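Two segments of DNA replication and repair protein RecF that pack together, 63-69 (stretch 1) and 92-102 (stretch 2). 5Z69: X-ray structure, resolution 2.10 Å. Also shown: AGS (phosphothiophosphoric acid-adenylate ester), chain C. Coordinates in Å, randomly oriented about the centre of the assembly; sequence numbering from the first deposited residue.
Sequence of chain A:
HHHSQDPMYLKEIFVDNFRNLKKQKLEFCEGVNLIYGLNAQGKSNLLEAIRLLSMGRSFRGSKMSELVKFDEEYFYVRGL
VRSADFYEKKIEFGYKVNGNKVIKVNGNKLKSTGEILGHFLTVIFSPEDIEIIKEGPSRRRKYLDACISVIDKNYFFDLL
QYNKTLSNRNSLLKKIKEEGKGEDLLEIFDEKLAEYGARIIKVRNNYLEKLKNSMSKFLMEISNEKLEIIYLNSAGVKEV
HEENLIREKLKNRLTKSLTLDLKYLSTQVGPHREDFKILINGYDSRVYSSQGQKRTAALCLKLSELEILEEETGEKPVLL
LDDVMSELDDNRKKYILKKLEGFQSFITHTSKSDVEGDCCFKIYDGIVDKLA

Stretch 1, residues 63-69: KMSELVK
Stretch 2 92-102: EFGYKVNGNKV

What backbone framework brings the two stretches together? Stretch 2 is a hairpin: strand 92-96 turns through a type I beta turn from K96 to G99 and returns as strand 101-102. G94 and V102 pair in both directions, N to O at 2.8 Å each way; K96 N bonds to N100 O, and G99 N to K96 O, both at 2.8 Å. G99, at phi/psi 107/-22, takes angles that call for glycine, because a CB would jam against the carbonyl O of N98. Stretch 1 is compact, with helical angles at 64-67. E66 N bonds to K63 O and L67 N to M64 O, each at 2.9 Å. In register, the CA atoms of M64 and Y95 lie 7.5 Å apart, and those of S65 and V97 5.9 Å.

What do the aromatic rings offer M64? F93 and Y95, alternate residues of one strand, are both buried and point toward stretch 1, with chi1 t (-166° and 172°) and chi2 -67° and 82°. M64 points back at them with chi1 m, chi2 m and chi3 at 118°. M64 CB sits over the Y95 face, 3.6 Å from the Y95 ring centroid and 12° off the normal. M64 SD also lies over the Y95 face, 4.6 Å from the Y95 centroid, and reaches F93 CE1 at 3.7 Å, an oblique approach. An unbranched, polarisable side chain suits this place, since it can cover one ring and extend to the next. K101, pointing toward stretch 1 with chi angles p, t, p, t, lays its long chain so that K101 NZ lies 3.9 Å from M64 CG.

How does V68 complete the apolar packing? V68 is buried, points toward stretch 2 with chi1 t, and places V68 CG2 3.9 Å from Y95 CD2, at the ring edge, and 4.0 Å from V97 CG1. V97, chi1 m, is exposed as the second residue of the turn. V68, short and branched, fits at the edge of the Y95 ring, while V97 packs against V68; the two stretches together bury 314 Å².

Where do polar groups enter the contact? No direct hydrogen bond crosses it. Water 1 accepts from S65 N at 3.0 Å and makes a weak bond of 3.4 Å with Y95 OH, so the tyrosine hydroxyl adds a bridge beyond its ring. S65, chi1 p, points sideways, S65 CB lying 4.1 Å from Y95 OH. Two carbonyls of stretch 1 also bind AGS: AGS N6 donates to E66 O at 2.8 Å and to V68 O at 2.6 Å.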

# COMPACT_ATOMS: atom_id res chain seq x y z
N LYS A 63 17.20 21.05 13.54
CA LYS A 63 18.45 20.57 14.12
C LYS A 63 18.69 21.30 15.43
O LYS A 63 18.32 22.46 15.55
CB LYS A 63 19.64 20.82 13.18
CG LYS A 63 19.41 20.45 11.72
CD LYS A 63 20.45 21.14 10.85
N MET A 64 19.33 20.61 16.37
CA MET A 64 19.74 21.17 17.65
C MET A 64 20.45 22.51 17.53
O MET A 64 20.13 23.45 18.26
CB MET A 64 20.67 20.19 18.37
CG MET A 64 19.96 19.04 19.03
SD MET A 64 19.24 19.63 20.58
CE MET A 64 17.52 19.36 20.23
N SER A 65 21.40 22.62 16.61
CA SER A 65 22.17 23.86 16.46
C SER A 65 21.28 25.05 16.11
O SER A 65 21.64 26.20 16.34
CB SER A 65 23.27 23.69 15.40
OG SER A 65 22.72 23.47 14.10
N GLU A 66 20.10 24.79 15.56
CA GLU A 66 19.18 25.88 15.25
C GLU A 66 18.48 26.43 16.47
O GLU A 66 17.95 27.54 16.42
CB GLU A 66 18.13 25.43 14.24
CG GLU A 66 18.67 24.99 12.90
CD GLU A 66 17.53 24.54 11.98
OE1 GLU A 66 16.61 25.36 11.73
OE2 GLU A 66 17.52 23.36 11.58
N LEU A 67 18.45 25.68 17.57
CA LEU A 67 17.81 26.17 18.79
C LEU A 67 18.72 27.06 19.61
O LEU A 67 18.28 27.73 20.57
CB LEU A 67 17.33 25.01 19.67
CG LEU A 67 16.54 23.88 19.02
CD1 LEU A 67 15.76 23.12 20.07
CD2 LEU A 67 15.63 24.42 17.96
N VAL A 68 20.01 27.04 19.29
CA VAL A 68 20.94 27.91 20.02
C VAL A 68 20.71 29.36 19.61
O VAL A 68 20.63 29.65 18.41
CB VAL A 68 22.44 27.55 19.77
CG1 VAL A 68 23.34 28.48 20.58
CG2 VAL A 68 22.73 26.09 20.09
N LYS A 69 20.59 30.26 20.58
CA LYS A 69 20.51 31.69 20.31
C LYS A 69 21.65 32.10 19.38
O LYS A 69 22.79 31.67 19.60
CB LYS A 69 20.57 32.49 21.62
CG LYS A 69 20.62 34.00 21.45
CD LYS A 69 20.99 34.66 22.77
CE LYS A 69 21.23 36.16 22.65
NZ LYS A 69 21.59 36.71 24.00
N GLU A 92 16.92 18.48 33.03
CA GLU A 92 17.83 19.43 32.40
C GLU A 92 18.33 18.99 31.04
O GLU A 92 18.73 17.84 30.87
CB GLU A 92 19.04 19.66 33.28
CG GLU A 92 18.74 20.18 34.66
CD GLU A 92 19.99 20.19 35.49
OE1 GLU A 92 20.31 19.11 36.01
OE2 GLU A 92 20.68 21.24 35.55
N PHE A 93 18.37 19.93 30.11
CA PHE A 93 18.84 19.64 28.75
C PHE A 93 19.76 20.77 28.30
O PHE A 93 19.31 21.90 28.10
CB PHE A 93 17.65 19.53 27.80
CG PHE A 93 17.98 18.92 26.45
CD1 PHE A 93 18.80 19.59 25.54
CD2 PHE A 93 17.43 17.71 26.08
CE1 PHE A 93 19.09 19.02 24.26
CE2 PHE A 93 17.71 17.13 24.80
CZ PHE A 93 18.54 17.80 23.91
N GLY A 94 21.05 20.47 28.20
CA GLY A 94 22.04 21.43 27.75
C GLY A 94 22.64 20.96 26.42
O GLY A 94 22.97 19.79 26.26
N TYR A 95 22.74 21.86 25.45
CA TYR A 95 23.40 21.51 24.19
C TYR A 95 24.44 22.55 23.79
O TYR A 95 24.13 23.74 23.79
CB TYR A 95 22.38 21.37 23.06
CG TYR A 95 23.00 21.20 21.67
CD1 TYR A 95 23.45 19.96 21.23
CD2 TYR A 95 23.13 22.28 20.80
CE1 TYR A 95 24.02 19.80 19.95
CE2 TYR A 95 23.70 22.14 19.53
CZ TYR A 95 24.14 20.89 19.11
OH TYR A 95 24.68 20.76 17.85
N LYS A 96 25.65 22.11 23.44
CA LYS A 96 26.74 23.00 22.97
C LYS A 96 26.94 22.86 21.45
O LYS A 96 26.84 21.75 20.94
CB LYS A 96 28.07 22.68 23.63
CG LYS A 96 28.32 23.23 24.99
CD LYS A 96 29.83 23.24 25.27
CE LYS A 96 30.56 24.28 24.41
NZ LYS A 96 31.86 24.67 25.06
N VAL A 97 27.27 23.96 20.76
CA VAL A 97 27.39 23.92 19.28
C VAL A 97 28.44 22.93 18.79
O VAL A 97 28.36 22.49 17.64
CB VAL A 97 27.73 25.31 18.68
CG1 VAL A 97 26.56 26.26 18.81
CG2 VAL A 97 28.98 25.91 19.33
N ASN A 98 29.40 22.56 19.63
CA ASN A 98 30.36 21.52 19.24
C ASN A 98 29.77 20.11 19.27
O ASN A 98 30.46 19.13 19.01
CB ASN A 98 31.62 21.58 20.12
CG ASN A 98 31.33 21.40 21.59
OD1 ASN A 98 30.22 21.01 21.97
ND2 ASN A 98 32.32 21.67 22.43
N GLY A 99 28.48 20.00 19.58
CA GLY A 99 27.80 18.71 19.54
C GLY A 99 27.50 18.10 20.90
O GLY A 99 26.62 17.26 21.03
N ASN A 100 28.23 18.53 21.92
CA ASN A 100 28.04 17.99 23.27
C ASN A 100 26.65 18.27 23.85
O ASN A 100 26.30 19.43 24.08
CB ASN A 100 29.09 18.57 24.21
CG ASN A 100 30.49 18.15 23.84
OD1 ASN A 100 30.68 17.13 23.17
ND2 ASN A 100 31.49 18.93 24.26
N LYS A 101 25.86 17.23 24.07
CA LYS A 101 24.62 17.45 24.81
C LYS A 101 24.67 16.75 26.17
O LYS A 101 25.28 15.69 26.32
CB LYS A 101 23.39 17.05 23.99
CG LYS A 101 23.16 15.60 23.78
CD LYS A 101 21.86 15.38 22.97
CE LYS A 101 21.88 16.10 21.63
NZ LYS A 101 20.79 15.62 20.71
N VAL A 102 24.08 17.40 27.17
CA VAL A 102 24.04 16.86 28.52
C VAL A 102 22.59 16.87 28.98
O VAL A 102 21.98 17.95 29.10
CB VAL A 102 24.90 17.69 29.51
CG1 VAL A 102 24.73 17.17 30.94
CG2 VAL A 102 26.37 17.69 29.10
PG AGS C . 3.94 30.81 16.47
S1G AGS C . 2.50 30.48 17.76
O2G AGS C . 3.44 31.82 15.39
O3G AGS C . 4.22 29.45 15.77
PB AGS C . 5.82 32.83 17.05
O1B AGS C . 5.78 33.60 18.33
O2B AGS C . 5.01 33.53 15.95
O3B AGS C . 5.23 31.34 17.21
PA AGS C . 8.47 31.91 17.13
O1A AGS C . 8.12 31.55 18.58
O2A AGS C . 8.69 30.79 16.16
O3A AGS C . 7.32 32.83 16.53
O5' AGS C . 9.70 32.86 17.10
C5' AGS C . 10.72 32.63 16.17
C4' AGS C . 11.47 33.92 16.12
O4' AGS C . 12.76 33.75 16.75
C3' AGS C . 11.75 34.42 14.71
O3' AGS C . 11.72 35.84 14.66
C2' AGS C . 13.12 33.80 14.40
O2' AGS C . 13.87 34.58 13.48
C1' AGS C . 13.79 33.82 15.78
N9 AGS C . 14.72 32.73 16.00
C8 AGS C . 14.60 31.43 15.58
N7 AGS C . 15.62 30.67 15.90
C5 AGS C . 16.47 31.52 16.59
C6 AGS C . 17.72 31.33 17.19
N6 AGS C . 18.36 30.15 17.21
N1 AGS C . 18.31 32.40 17.78
C2 AGS C . 17.67 33.57 17.76
N3 AGS C . 16.49 33.87 17.22
C4 AGS C . 15.94 32.79 16.65
O HOH W 1 22.65 20.33 15.20